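COPII coat assembly protein SEC16 (Saccharomyces cerevisiae, PDB 3MZK) helps initiate assembly of the COPII coat on the endoplasmic reticulum, for vesicle formation and cargo selection, and also takes part in autophagy. Local coordinates at residues D99-Q104 and K121-S126; Q246-N251 and I282-F287; E250-I255 and S298-I303; A257-N262 and P275-F280. All blocks are in the same frame, centred on the assembly; numbering follows the deposited sequence.

Contact 1: D99-Q104 and K121-S126; sequences DMTIWQ and KLLYNS
Leu-122 reaches across to the start of helix 101-111. Its CG is anti to the backbone N (chi1 175°), which carries both methyls over to Gln-104, where CD1 and CD2 each lie 3.9 Å from Gln-104 CB. CD2 also rests near the carbonyl O of Thr-101. A glutamine suits this half-covered site because its CB can lie against a leucine while the amide lies at the edge of the contact. Leu-123 starts out pointing away, yet its end swings back and CD2 sits 3.9 Å from Thr-101 CG2, the two side chains crossing at about a right angle. Farther along, Leu-123 packs on Val-256 and Thr-299. At Tyr-124 the helix ends, and its side chain packs on Ser-254 and Ala-257, and on Gln-162 of the second subunit. Asn-125 then caps the backbone N of Asp-127.

Threonine fits position 101 by serving two sides. Its OG1 donates to Asp-99 OD1 at 2.8 Å, leaving CG2 for Leu-123, while Thr-101 N meets the same oxygen at 2.9 Å in an Asx turn. Asp-99 OD2 pairs with Lys-253. No hydrogen bond spans the two segments; van der Waals contacts, chiefly of leucine methyls, join them within the Sec16 mid-region.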
loop_
_atom_site.group_PDB
_atom_site.type_symbol
_atom_site.label_atom_id
_atom_site.label_comp_id
_atom_site.label_asym_id
_atom_site.label_seq_id
_atom_site.Cartn_x
_atom_site.Cartn_y
_atom_site.Cartn_z
ATOM N N ASP B 99 35.978 -7.653 19.430
ATOM C CA ASP B 99 34.577 -7.806 19.049
ATOM C C ASP B 99 34.460 -8.100 17.555
ATOM O O ASP B 99 34.839 -7.282 16.721
ATOM C CB ASP B 99 33.786 -6.547 19.409
ATOM C CG ASP B 99 32.285 -6.724 19.236
ATOM O OD1 ASP B 99 31.863 -7.456 18.312
ATOM O OD2 ASP B 99 31.520 -6.125 20.025
ATOM N N MET B 100 33.927 -9.272 17.221
ATOM C CA MET B 100 33.928 -9.742 15.842
ATOM C C MET B 100 32.572 -9.608 15.155
ATOM O O MET B 100 32.385 -10.114 14.051
ATOM C CB MET B 100 34.389 -11.197 15.796
ATOM C CG MET B 100 35.681 -11.458 16.557
ATOM S SD MET B 100 37.118 -10.732 15.760
ATOM C CE MET B 100 37.073 -11.552 14.169
ATOM N N THR B 101 31.634 -8.926 15.807
ATOM C CA THR B 101 30.303 -8.723 15.251
ATOM C C THR B 101 30.334 -8.253 13.793
ATOM O O THR B 101 29.790 -8.918 12.909
ATOM C CB THR B 101 29.490 -7.713 16.086
ATOM O OG1 THR B 101 29.330 -8.204 17.424
ATOM C CG2 THR B 101 28.114 -7.480 15.463
ATOM N N ILE B 102 30.965 -7.105 13.552
ATOM C CA ILE B 102 31.026 -6.521 12.213
ATOM C C ILE B 102 31.714 -7.439 11.207
ATOM O O ILE B 102 31.254 -7.597 10.075
ATOM C CB ILE B 102 31.748 -5.159 12.229
ATOM C CG1 ILE B 102 30.917 -4.130 12.993
ATOM C CG2 ILE B 102 32.022 -4.676 10.813
ATOM C CD1 ILE B 102 31.669 -2.863 13.297
ATOM N N TRP B 103 32.829 -8.031 11.621
ATOM C CA TRP B 103 33.513 -9.014 10.794
ATOM C C TRP B 103 32.527 -10.073 10.309
ATOM O O TRP B 103 32.359 -10.289 9.108
ATOM C CB TRP B 103 34.630 -9.691 11.591
ATOM C CG TRP B 103 35.919 -8.934 11.621
ATOM C CD1 TRP B 103 36.535 -8.402 12.717
ATOM C CD2 TRP B 103 36.759 -8.631 10.502
ATOM N NE1 TRP B 103 37.707 -7.787 12.349
ATOM C CE2 TRP B 103 37.866 -7.912 10.995
ATOM C CE3 TRP B 103 36.680 -8.898 9.133
ATOM C CZ2 TRP B 103 38.886 -7.457 10.165
ATOM C CZ3 TRP B 103 37.696 -8.444 8.312
ATOM C CH2 TRP B 103 38.785 -7.734 8.830
ATOM N N GLN B 104 31.869 -10.722 11.263
ATOM C CA GLN B 104 31.000 -11.852 10.974
ATOM C C GLN B 104 29.722 -11.439 10.256
ATOM O O GLN B 104 29.173 -12.205 9.458
ATOM C CB GLN B 104 30.680 -12.606 12.265
ATOM C CG GLN B 104 31.887 -13.326 12.846
ATOM C CD GLN B 104 31.689 -13.748 14.286
ATOM O OE1 GLN B 104 31.014 -13.071 15.061
ATOM N NE2 GLN B 104 32.284 -14.875 14.651
ATOM N N LYS B 121 21.063 -14.131 16.194
ATOM C CA LYS B 121 21.866 -14.986 17.068
ATOM C C LYS B 121 23.308 -14.510 17.149
ATOM O O LYS B 121 23.992 -14.740 18.144
ATOM C CB LYS B 121 21.823 -16.442 16.595
ATOM N N LEU B 122 23.768 -13.853 16.091
ATOM C CA LEU B 122 25.115 -13.298 16.068
ATOM C C LEU B 122 25.243 -12.162 17.077
ATOM O O LEU B 122 26.194 -12.125 17.848
ATOM C CB LEU B 122 25.469 -12.812 14.666
ATOM C CG LEU B 122 26.808 -12.097 14.513
ATOM C CD1 LEU B 122 27.952 -12.992 14.960
ATOM C CD2 LEU B 122 26.999 -11.655 13.076
ATOM N N LEU B 123 24.280 -11.244 17.073
ATOM C CA LEU B 123 24.257 -10.150 18.038
ATOM C C LEU B 123 24.174 -10.666 19.462
ATOM O O LEU B 123 24.876 -10.184 20.349
ATOM C CB LEU B 123 23.073 -9.220 17.781
ATOM C CG LEU B 123 23.102 -8.382 16.506
ATOM C CD1 LEU B 123 21.826 -7.577 16.365
ATOM C CD2 LEU B 123 24.305 -7.464 16.501
ATOM N N TYR B 124 23.311 -11.649 19.683
ATOM C CA TYR B 124 23.007 -12.094 21.037
ATOM C C TYR B 124 22.660 -13.571 21.069
ATOM O O TYR B 124 21.696 -14.002 20.433
ATOM C CB TYR B 124 21.844 -11.272 21.588
ATOM C CG TYR B 124 21.504 -11.534 23.033
ATOM C CD1 TYR B 124 22.277 -11.000 24.060
ATOM C CD2 TYR B 124 20.389 -12.291 23.375
ATOM C CE1 TYR B 124 21.955 -11.228 25.387
ATOM C CE2 TYR B 124 20.058 -12.525 24.699
ATOM C CZ TYR B 124 20.843 -11.993 25.699
ATOM O OH TYR B 124 20.511 -12.227 27.013
ATOM N N ASN B 125 23.451 -14.347 21.803
ATOM C CA ASN B 125 23.174 -15.766 21.967
ATOM C C ASN B 125 21.955 -15.972 22.845
ATOM O O ASN B 125 21.986 -15.683 24.038
ATOM C CB ASN B 125 24.363 -16.486 22.588
ATOM C CG ASN B 125 24.073 -17.948 22.849
ATOM O OD1 ASN B 125 23.349 -18.587 22.087
ATOM N ND2 ASN B 125 24.620 -18.484 23.938
ATOM N N SER B 126 20.880 -16.477 22.254
ATOM C CA SER B 126 19.622 -16.624 22.976
ATOM C C SER B 126 19.523 -17.959 23.706
ATOM O O SER B 126 18.573 -18.197 24.446
ATOM C CB SER B 126 18.431 -16.449 22.026
ATOM O OG SER B 126 18.409 -17.458 21.032
#

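Contact 2: Q246-N251 and I282-F287; sequences QWASEN and IEFGIF
Phe-284 and Phe-287, one helical turn apart, both aim their rings at helix 242-250 but present them differently. In each, CG lies anti to the backbone N (chi1 -166° and 163°), a position that carries the ring out from helix 275-290 to meet its neighbour. Phe-284 comes edge-on: its CZ is 3.7 Å from the carbonyl O of Ala-248, and that oxygen lies in the plane of the ring, facing the slightly positive rim of C-H groups. The Phe-287 ring is set obliquely to its partners. Its CE2 approaches Ser-249 CB at 4.0 Å and Ala-248 CB at 4.1 Å, and the small alanine lets an aromatic ring come close to the helix backbone. The two short helical segments cross steeply, at 104° with their axes 11.4 Å apart, and large aromatic side chains fill the distance.

This is helix packing inside the Sec23-binding part of Sec16, an all-helical domain of the ACE1 (ancestral coatomer element) type. More rings complete the aromatic cluster: Phe-287 meets Phe-238 of helix 231-240 edge-to-face, while Phe-284 meets the ring of Phe-280, one turn earlier in its own helix.

Ser-249 can sit beside a phenyl ring because its hydroxyl is turned back to the carbonyl O of Ser-245; of its side chain, CB is what meets Phe-287. Where helix 242-250 ends, Asn-251 folds back in a similar manner. Its ND2 donates to Trp-247 O at 3.0 Å, in the carbonyl plane and nearly straight, and the backbone N of Asn-251 reaches the same oxygen at 2.9 Å.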
loop_
_atom_site.group_PDB
_atom_site.type_symbol
_atom_site.label_atom_id
_atom_site.label_comp_id
_atom_site.label_asym_id
_atom_site.label_seq_id
_atom_site.Cartn_x
_atom_site.Cartn_y
_atom_site.Cartn_z
ATOM N N GLN B 246 21.041 4.908 29.262
ATOM C CA GLN B 246 22.173 4.095 29.686
ATOM C C GLN B 246 21.844 2.625 29.473
ATOM O O GLN B 246 22.694 1.843 29.050
ATOM C CB GLN B 246 22.521 4.360 31.151
ATOM N N TRP B 247 20.600 2.254 29.759
ATOM C CA TRP B 247 20.149 0.886 29.541
ATOM C C TRP B 247 20.185 0.527 28.060
ATOM O O TRP B 247 20.686 -0.531 27.679
ATOM C CB TRP B 247 18.736 0.693 30.092
ATOM C CG TRP B 247 18.052 -0.536 29.573
ATOM C CD1 TRP B 247 18.213 -1.815 30.019
ATOM C CD2 TRP B 247 17.095 -0.598 28.509
ATOM N NE1 TRP B 247 17.416 -2.672 29.298
ATOM C CE2 TRP B 247 16.719 -1.950 28.366
ATOM C CE3 TRP B 247 16.521 0.355 27.664
ATOM C CZ2 TRP B 247 15.795 -2.369 27.411
ATOM C CZ3 TRP B 247 15.604 -0.064 26.717
ATOM C CH2 TRP B 247 15.250 -1.414 26.598
ATOM N N ALA B 248 19.658 1.421 27.230
ATOM C CA ALA B 248 19.557 1.180 25.796
ATOM C C ALA B 248 20.922 1.028 25.143
ATOM O O ALA B 248 21.128 0.138 24.315
ATOM C CB ALA B 248 18.775 2.298 25.124
ATOM N N SER B 249 21.854 1.899 25.512
ATOM C CA SER B 249 23.184 1.870 24.918
ATOM C C SER B 249 24.005 0.703 25.459
ATOM O O SER B 249 24.883 0.182 24.777
ATOM C CB SER B 249 23.910 3.196 25.149
ATOM O OG SER B 249 24.059 3.461 26.532
ATOM N N GLU B 250 23.707 0.287 26.685
ATOM C CA GLU B 250 24.428 -0.819 27.299
ATOM C C GLU B 250 23.934 -2.174 26.794
ATOM O O GLU B 250 24.692 -3.141 26.765
ATOM C CB GLU B 250 24.335 -0.744 28.825
ATOM N N ASN B 251 22.668 -2.240 26.387
ATOM C CA ASN B 251 22.075 -3.501 25.938
ATOM C C ASN B 251 21.630 -3.509 24.480
ATOM O O ASN B 251 20.760 -4.292 24.106
ATOM C CB ASN B 251 20.889 -3.884 26.824
ATOM C CG ASN B 251 21.295 -4.142 28.257
ATOM O OD1 ASN B 251 21.595 -5.274 28.634
ATOM N ND2 ASN B 251 21.312 -3.090 29.064
ATOM N N ILE B 282 17.789 2.692 11.799
ATOM C CA ILE B 282 18.385 3.993 11.562
ATOM C C ILE B 282 18.216 4.920 12.769
ATOM O O ILE B 282 19.187 5.494 13.254
ATOM C CB ILE B 282 17.817 4.625 10.299
ATOM C CG1 ILE B 282 18.074 3.695 9.111
ATOM C CG2 ILE B 282 18.434 5.989 10.067
ATOM C CD1 ILE B 282 17.456 4.167 7.819
ATOM N N GLU B 283 16.990 5.053 13.263
ATOM C CA GLU B 283 16.739 5.864 14.454
ATOM C C GLU B 283 17.638 5.475 15.624
ATOM O O GLU B 283 18.164 6.333 16.331
ATOM C CB GLU B 283 15.275 5.755 14.870
ATOM C CG GLU B 283 14.345 6.566 14.001
ATOM C CD GLU B 283 14.649 8.041 14.079
ATOM O OE1 GLU B 283 14.779 8.555 15.209
ATOM O OE2 GLU B 283 14.774 8.684 13.016
ATOM N N PHE B 284 17.804 4.173 15.822
ATOM C CA PHE B 284 18.594 3.654 16.929
ATOM C C PHE B 284 20.090 3.770 16.626
ATOM O O PHE B 284 20.907 3.956 17.532
ATOM C CB PHE B 284 18.216 2.196 17.208
ATOM C CG PHE B 284 18.724 1.677 18.521
ATOM C CD1 PHE B 284 18.924 0.323 18.711
ATOM C CD2 PHE B 284 18.985 2.540 19.568
ATOM C CE1 PHE B 284 19.389 -0.161 19.921
ATOM C CE2 PHE B 284 19.450 2.063 20.774
ATOM C CZ PHE B 284 19.650 0.710 20.952
ATOM N N GLY B 285 20.444 3.654 15.348
ATOM C CA GLY B 285 21.816 3.844 14.912
ATOM C C GLY B 285 22.277 5.287 15.050
ATOM O O GLY B 285 23.474 5.563 15.081
ATOM N N ILE B 286 21.319 6.207 15.123
ATOM C CA ILE B 286 21.608 7.615 15.345
ATOM C C ILE B 286 21.864 7.849 16.824
ATOM O O ILE B 286 22.878 8.422 17.208
ATOM C CB ILE B 286 20.439 8.506 14.893
ATOM C CG1 ILE B 286 20.450 8.662 13.373
ATOM C CG2 ILE B 286 20.510 9.865 15.563
ATOM C CD1 ILE B 286 19.176 9.234 12.820
ATOM N N PHE B 287 20.935 7.390 17.651
ATOM C CA PHE B 287 21.081 7.487 19.094
ATOM C C PHE B 287 22.460 7.018 19.543
ATOM O O PHE B 287 23.129 7.692 20.324
ATOM C CB PHE B 287 19.994 6.663 19.785
ATOM C CG PHE B 287 20.277 6.370 21.226
ATOM C CD1 PHE B 287 20.008 7.313 22.202
ATOM C CD2 PHE B 287 20.803 5.148 21.608
ATOM C CE1 PHE B 287 20.265 7.043 23.530
ATOM C CE2 PHE B 287 21.063 4.873 22.934
ATOM C CZ PHE B 287 20.793 5.821 23.897
#

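Contact 3: E250-I255 and S298-I303; sequences ENWKSI and STLFII
The indole of Trp-252 meets Thr-299 and Leu-300 through its six-membered ring, both partners standing obliquely to the ring plane. One face carries Lys-253 CG, 3.5 Å above the plane and displaced toward the rim. The contact is helix-helix packing in the ACE1-type helical domain, where a broad side chain at the start of helix 252-261 reaches across to helix 294-303. Trp-252 CZ3 lies 3.8 Å from Leu-300 CD2, and CH2 is 3.9 Å from Thr-299 CB. The tryptophan's CG sits between its own backbone N and carbonyl carbon (chi1 71°), directing the long ring system at the other helix. Leu-300 sets out past the contact, but its branched end bends in to supply CD2.

Threonine suits the spot by being compact, and its OG1, though beside the ring at CH2, has its hydrogen-bonding need met by the carbonyl O of Ala-295 in its own helix. Phe-284 of helix 275-290 packs on both Trp-252 and Leu-300. Trimming Trp-252 to an alanine is likely to open a gap between the two helices, with Leu-300 CD2 and Thr-299 stripped of their aromatic partner and Phe-284 less well supported.

At the start of the same helix, the carbonyl O of Asn-251 takes two donors: Ile-255 N at 3.2 Å, and Ser-254 OG at 3.1 Å, tilted 22° from the carbonyl plane.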
loop_
_atom_site.group_PDB
_atom_site.type_symbol
_atom_site.label_atom_id
_atom_site.label_comp_id
_atom_site.label_asym_id
_atom_site.label_seq_id
_atom_site.Cartn_x
_atom_site.Cartn_y
_atom_site.Cartn_z
ATOM N N GLU B 250 23.707 0.287 26.685
ATOM C CA GLU B 250 24.428 -0.819 27.299
ATOM C C GLU B 250 23.934 -2.174 26.794
ATOM O O GLU B 250 24.692 -3.141 26.765
ATOM C CB GLU B 250 24.335 -0.744 28.825
ATOM N N ASN B 251 22.668 -2.240 26.387
ATOM C CA ASN B 251 22.075 -3.501 25.938
ATOM C C ASN B 251 21.630 -3.509 24.480
ATOM O O ASN B 251 20.760 -4.292 24.106
ATOM C CB ASN B 251 20.889 -3.884 26.824
ATOM C CG ASN B 251 21.295 -4.142 28.257
ATOM O OD1 ASN B 251 21.595 -5.274 28.634
ATOM N ND2 ASN B 251 21.312 -3.090 29.064
ATOM N N TRP B 252 22.230 -2.653 23.659
ATOM C CA TRP B 252 21.795 -2.504 22.273
ATOM C C TRP B 252 21.834 -3.815 21.502
ATOM O O TRP B 252 21.012 -4.050 20.620
ATOM C CB TRP B 252 22.631 -1.452 21.546
ATOM C CG TRP B 252 24.046 -1.873 21.255
ATOM C CD1 TRP B 252 25.132 -1.715 22.065
ATOM C CD2 TRP B 252 24.526 -2.510 20.065
ATOM N NE1 TRP B 252 26.256 -2.217 21.456
ATOM C CE2 TRP B 252 25.911 -2.711 20.227
ATOM C CE3 TRP B 252 23.918 -2.935 18.880
ATOM C CZ2 TRP B 252 26.697 -3.314 19.253
ATOM C CZ3 TRP B 252 24.702 -3.535 17.912
ATOM C CH2 TRP B 252 26.075 -3.718 18.103
ATOM N N LYS B 253 22.789 -4.673 21.834
ATOM C CA LYS B 253 22.941 -5.935 21.122
ATOM C C LYS B 253 21.714 -6.846 21.240
ATOM O O LYS B 253 21.223 -7.360 20.237
ATOM C CB LYS B 253 24.200 -6.661 21.584
ATOM C CG LYS B 253 25.435 -6.271 20.814
ATOM C CD LYS B 253 26.624 -7.094 21.257
ATOM C CE LYS B 253 27.891 -6.694 20.534
ATOM N NZ LYS B 253 29.046 -7.451 21.071
ATOM N N SER B 254 21.229 -7.040 22.464
ATOM C CA SER B 254 20.075 -7.901 22.701
ATOM C C SER B 254 18.780 -7.248 22.230
ATOM O O SER B 254 17.831 -7.935 21.862
ATOM C CB SER B 254 19.975 -8.274 24.182
ATOM O OG SER B 254 19.958 -7.117 25.000
ATOM N N ILE B 255 18.749 -5.920 22.249
ATOM C CA ILE B 255 17.582 -5.173 21.794
ATOM C C ILE B 255 17.349 -5.377 20.298
ATOM O O ILE B 255 16.283 -5.809 19.877
ATOM C CB ILE B 255 17.732 -3.669 22.074
ATOM C CG1 ILE B 255 17.824 -3.415 23.578
ATOM C CG2 ILE B 255 16.574 -2.903 21.472
ATOM C CD1 ILE B 255 17.950 -1.951 23.942
ATOM N N SER B 298 27.247 1.718 13.375
ATOM C CA SER B 298 27.611 1.164 12.074
ATOM C C SER B 298 27.066 -0.241 11.878
ATOM O O SER B 298 26.693 -0.618 10.771
ATOM C CB SER B 298 29.132 1.158 11.888
ATOM O OG SER B 298 29.619 2.471 11.709
ATOM N N THR B 299 27.035 -1.019 12.954
ATOM C CA THR B 299 26.440 -2.352 12.904
ATOM C C THR B 299 24.983 -2.251 12.436
ATOM O O THR B 299 24.583 -2.923 11.483
ATOM C CB THR B 299 26.528 -3.066 14.274
ATOM O OG1 THR B 299 27.891 -3.100 14.712
ATOM C CG2 THR B 299 26.012 -4.484 14.182
ATOM N N LEU B 300 24.202 -1.391 13.084
ATOM C CA LEU B 300 22.801 -1.210 12.703
ATOM C C LEU B 300 22.647 -0.749 11.257
ATOM O O LEU B 300 21.781 -1.245 10.540
ATOM C CB LEU B 300 22.074 -0.250 13.652
ATOM C CG LEU B 300 22.233 -0.540 15.148
ATOM C CD1 LEU B 300 21.142 0.148 15.951
ATOM C CD2 LEU B 300 22.228 -2.037 15.412
ATOM N N PHE B 301 23.489 0.189 10.831
ATOM C CA PHE B 301 23.433 0.719 9.466
ATOM C C PHE B 301 23.730 -0.363 8.435
ATOM O O PHE B 301 23.099 -0.415 7.374
ATOM C CB PHE B 301 24.407 1.891 9.288
ATOM C CG PHE B 301 24.048 3.110 10.088
ATOM C CD1 PHE B 301 22.729 3.369 10.431
ATOM C CD2 PHE B 301 25.032 3.994 10.507
ATOM C CE1 PHE B 301 22.395 4.498 11.173
ATOM C CE2 PHE B 301 24.705 5.126 11.251
ATOM C CZ PHE B 301 23.385 5.379 11.583
ATOM N N ILE B 302 24.698 -1.218 8.753
ATOM C CA ILE B 302 25.041 -2.354 7.904
ATOM C C ILE B 302 23.855 -3.308 7.742
ATOM O O ILE B 302 23.480 -3.676 6.622
ATOM C CB ILE B 302 26.235 -3.129 8.481
ATOM C CG1 ILE B 302 27.505 -2.283 8.381
ATOM C CG2 ILE B 302 26.420 -4.447 7.754
ATOM C CD1 ILE B 302 28.645 -2.769 9.259
ATOM N N ILE B 303 23.263 -3.706 8.864
ATOM C CA ILE B 303 22.092 -4.573 8.830
ATOM C C ILE B 303 20.978 -3.927 8.019
ATOM O O ILE B 303 20.271 -4.601 7.275
ATOM C CB ILE B 303 21.570 -4.872 10.242
ATOM C CG1 ILE B 303 22.643 -5.577 11.068
ATOM C CG2 ILE B 303 20.321 -5.727 10.175
ATOM C CD1 ILE B 303 22.273 -5.728 12.524
#

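Contact 4: A257-N262 and P275-F280; sequences AAVLIN and PVVLEF
Val-259 is the hub of the close part of this contact. CG1, anti to the backbone N (chi1 169°), meets Val-277 CG1 at 3.8 Å and also borders the Phe-280 ring; the two valines run alongside one another, pointing opposite ways. CG2 lies over one face of the Phe-280 ring, a CH-pi contact with the methyl 4.1 Å from the ring centroid and 24° off the normal; the nearest ring atom, Phe-280 CE2, is 3.8 Å from it. Beta-branched valines suit this place because they set methyls close to the backbone; the CA atoms of Val-259 and Val-277 are 7.5 Å apart.

The fit relaxes at Leu-260, whose CD2 comes no nearer to Val-277 CG1 than 4.2 Å. The outer side of helix 275-290 is more open, with Pro-275 exposed and Leu-278 and Glu-279 partly so. At the end of helix 252-261, Asn-262 makes weak hydrogen bonds to Leu-161 and His-166 of the second subunit.

The segments belong to consecutive helices running nearly antiparallel, at 167°, a helical hairpin closed by a connection that contains no helix. Phe-280 also packs on Leu-222 and Val-226 of helix 214-226, so replacing it with a serine would probably leave Val-259 CG2 without its aromatic face and open a gap between three helices. Since only carbon groups meet across the hairpin, its cohesion here comes from shape matching and the exclusion of water rather than from directional bonds.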
loop_
_atom_site.group_PDB
_atom_site.type_symbol
_atom_site.label_atom_id
_atom_site.label_comp_id
_atom_site.label_asym_id
_atom_site.label_seq_id
_atom_site.Cartn_x
_atom_site.Cartn_y
_atom_site.Cartn_z
ATOM N N ALA B 257 18.631 -7.630 18.479
ATOM C CA ALA B 257 18.453 -9.065 18.267
ATOM C C ALA B 257 17.004 -9.489 18.490
ATOM O O ALA B 257 16.482 -10.334 17.767
ATOM C CB ALA B 257 19.392 -9.864 19.167
ATOM N N ALA B 258 16.363 -8.892 19.489
ATOM C CA ALA B 258 14.963 -9.172 19.774
ATOM C C ALA B 258 14.081 -8.749 18.607
ATOM O O ALA B 258 13.186 -9.488 18.194
ATOM C CB ALA B 258 14.523 -8.475 21.048
ATOM N N VAL B 259 14.339 -7.558 18.077
ATOM C CA VAL B 259 13.562 -7.047 16.956
ATOM C C VAL B 259 13.705 -7.933 15.722
ATOM O O VAL B 259 12.712 -8.325 15.113
ATOM C CB VAL B 259 13.954 -5.601 16.603
ATOM C CG1 VAL B 259 13.330 -5.187 15.283
ATOM C CG2 VAL B 259 13.539 -4.656 17.716
ATOM N N LEU B 260 14.942 -8.258 15.365
ATOM C CA LEU B 260 15.200 -9.040 14.158
ATOM C C LEU B 260 14.551 -10.422 14.206
ATOM O O LEU B 260 13.988 -10.888 13.216
ATOM C CB LEU B 260 16.707 -9.162 13.896
ATOM C CG LEU B 260 17.441 -7.842 13.649
ATOM C CD1 LEU B 260 18.919 -8.080 13.383
ATOM C CD2 LEU B 260 16.806 -7.068 12.500
ATOM N N ILE B 261 14.629 -11.070 15.363
ATOM C CA ILE B 261 14.146 -12.440 15.498
ATOM C C ILE B 261 12.624 -12.500 15.481
ATOM O O ILE B 261 12.044 -13.571 15.347
ATOM C CB ILE B 261 14.682 -13.110 16.780
ATOM C CG1 ILE B 261 14.748 -14.627 16.606
ATOM C CG2 ILE B 261 13.842 -12.719 17.981
ATOM C CD1 ILE B 261 15.455 -15.339 17.747
ATOM N N ASN B 262 11.982 -11.344 15.609
ATOM C CA ASN B 262 10.526 -11.272 15.590
ATOM C C ASN B 262 9.980 -10.799 14.253
ATOM O O ASN B 262 8.790 -10.511 14.128
ATOM C CB ASN B 262 10.017 -10.360 16.704
ATOM C CG ASN B 262 10.069 -11.018 18.056
ATOM O OD1 ASN B 262 9.652 -12.162 18.214
ATOM N ND2 ASN B 262 10.591 -10.306 19.043
ATOM N N PRO B 275 9.730 -2.040 6.513
ATOM C CA PRO B 275 9.950 -0.606 6.732
ATOM C C PRO B 275 10.023 -0.197 8.206
ATOM O O PRO B 275 10.902 0.582 8.569
ATOM C CB PRO B 275 8.740 0.030 6.052
ATOM C CG PRO B 275 8.421 -0.914 4.939
ATOM C CD PRO B 275 8.723 -2.289 5.465
ATOM N N VAL B 276 9.126 -0.710 9.040
ATOM C CA VAL B 276 9.104 -0.341 10.457
ATOM C C VAL B 276 10.383 -0.758 11.176
ATOM O O VAL B 276 10.816 -0.107 12.126
ATOM C CB VAL B 276 7.905 -0.968 11.196
ATOM C CG1 VAL B 276 6.610 -0.366 10.698
ATOM C CG2 VAL B 276 7.915 -2.472 11.019
ATOM N N VAL B 277 10.971 -1.860 10.729
ATOM C CA VAL B 277 12.220 -2.338 11.296
ATOM C C VAL B 277 13.370 -1.485 10.764
ATOM O O VAL B 277 14.354 -1.230 11.461
ATOM C CB VAL B 277 12.450 -3.831 10.975
ATOM C CG1 VAL B 277 13.762 -4.321 11.575
ATOM C CG2 VAL B 277 11.303 -4.660 11.506
ATOM N N LEU B 278 13.230 -1.031 9.526
ATOM C CA LEU B 278 14.225 -0.150 8.945
ATOM C C LEU B 278 14.291 1.177 9.704
ATOM O O LEU B 278 15.380 1.637 10.030
ATOM C CB LEU B 278 13.963 0.078 7.454
ATOM C CG LEU B 278 15.084 0.840 6.742
ATOM C CD1 LEU B 278 16.435 0.209 7.059
ATOM C CD2 LEU B 278 14.852 0.897 5.241
ATOM N N GLU B 279 13.139 1.786 9.993
ATOM C CA GLU B 279 13.124 3.014 10.787
ATOM C C GLU B 279 13.855 2.801 12.105
ATOM O O GLU B 279 14.693 3.609 12.502
ATOM C CB GLU B 279 11.704 3.480 11.091
ATOM C CG GLU B 279 10.815 3.726 9.888
ATOM C CD GLU B 279 9.399 4.107 10.296
ATOM O OE1 GLU B 279 9.256 4.891 11.260
ATOM O OE2 GLU B 279 8.433 3.614 9.671
ATOM N N PHE B 280 13.528 1.707 12.784
ATOM C CA PHE B 280 14.130 1.402 14.075
ATOM C C PHE B 280 15.653 1.316 14.013
ATOM O O PHE B 280 16.347 1.791 14.910
ATOM C CB PHE B 280 13.570 0.098 14.642
ATOM C CG PHE B 280 14.424 -0.500 15.710
ATOM C CD1 PHE B 280 14.439 0.037 16.982
ATOM C CD2 PHE B 280 15.234 -1.584 15.440
ATOM C CE1 PHE B 280 15.238 -0.506 17.967
ATOM C CE2 PHE B 280 16.034 -2.127 16.420
ATOM C CZ PHE B 280 16.034 -1.586 17.683
#

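In the fold
Contact 3 sits nearest the middle of the group, its centre about 8 Å from that of contact 2, 10 Å from contact 1 and 11 Å from contact 4. Contacts 2 and 3 start from neighbouring helices and share Glu-250 and Asn-251; Phe-284 CD1 lies 3.5 Å from Leu-300 CD1 between them. Contact 4 is nested within the chain loops that both close. Contact 1, from the mid-region, reaches the Sec23-binding region through the salt bridge of Asp-99 OD2 to Lys-253 NZ, 3.0 Å, and through Leu-123 CD1, 4.2 Å from Leu-260 CD1 of contact 4. Contacts 1 and 4 both touch the second subunit.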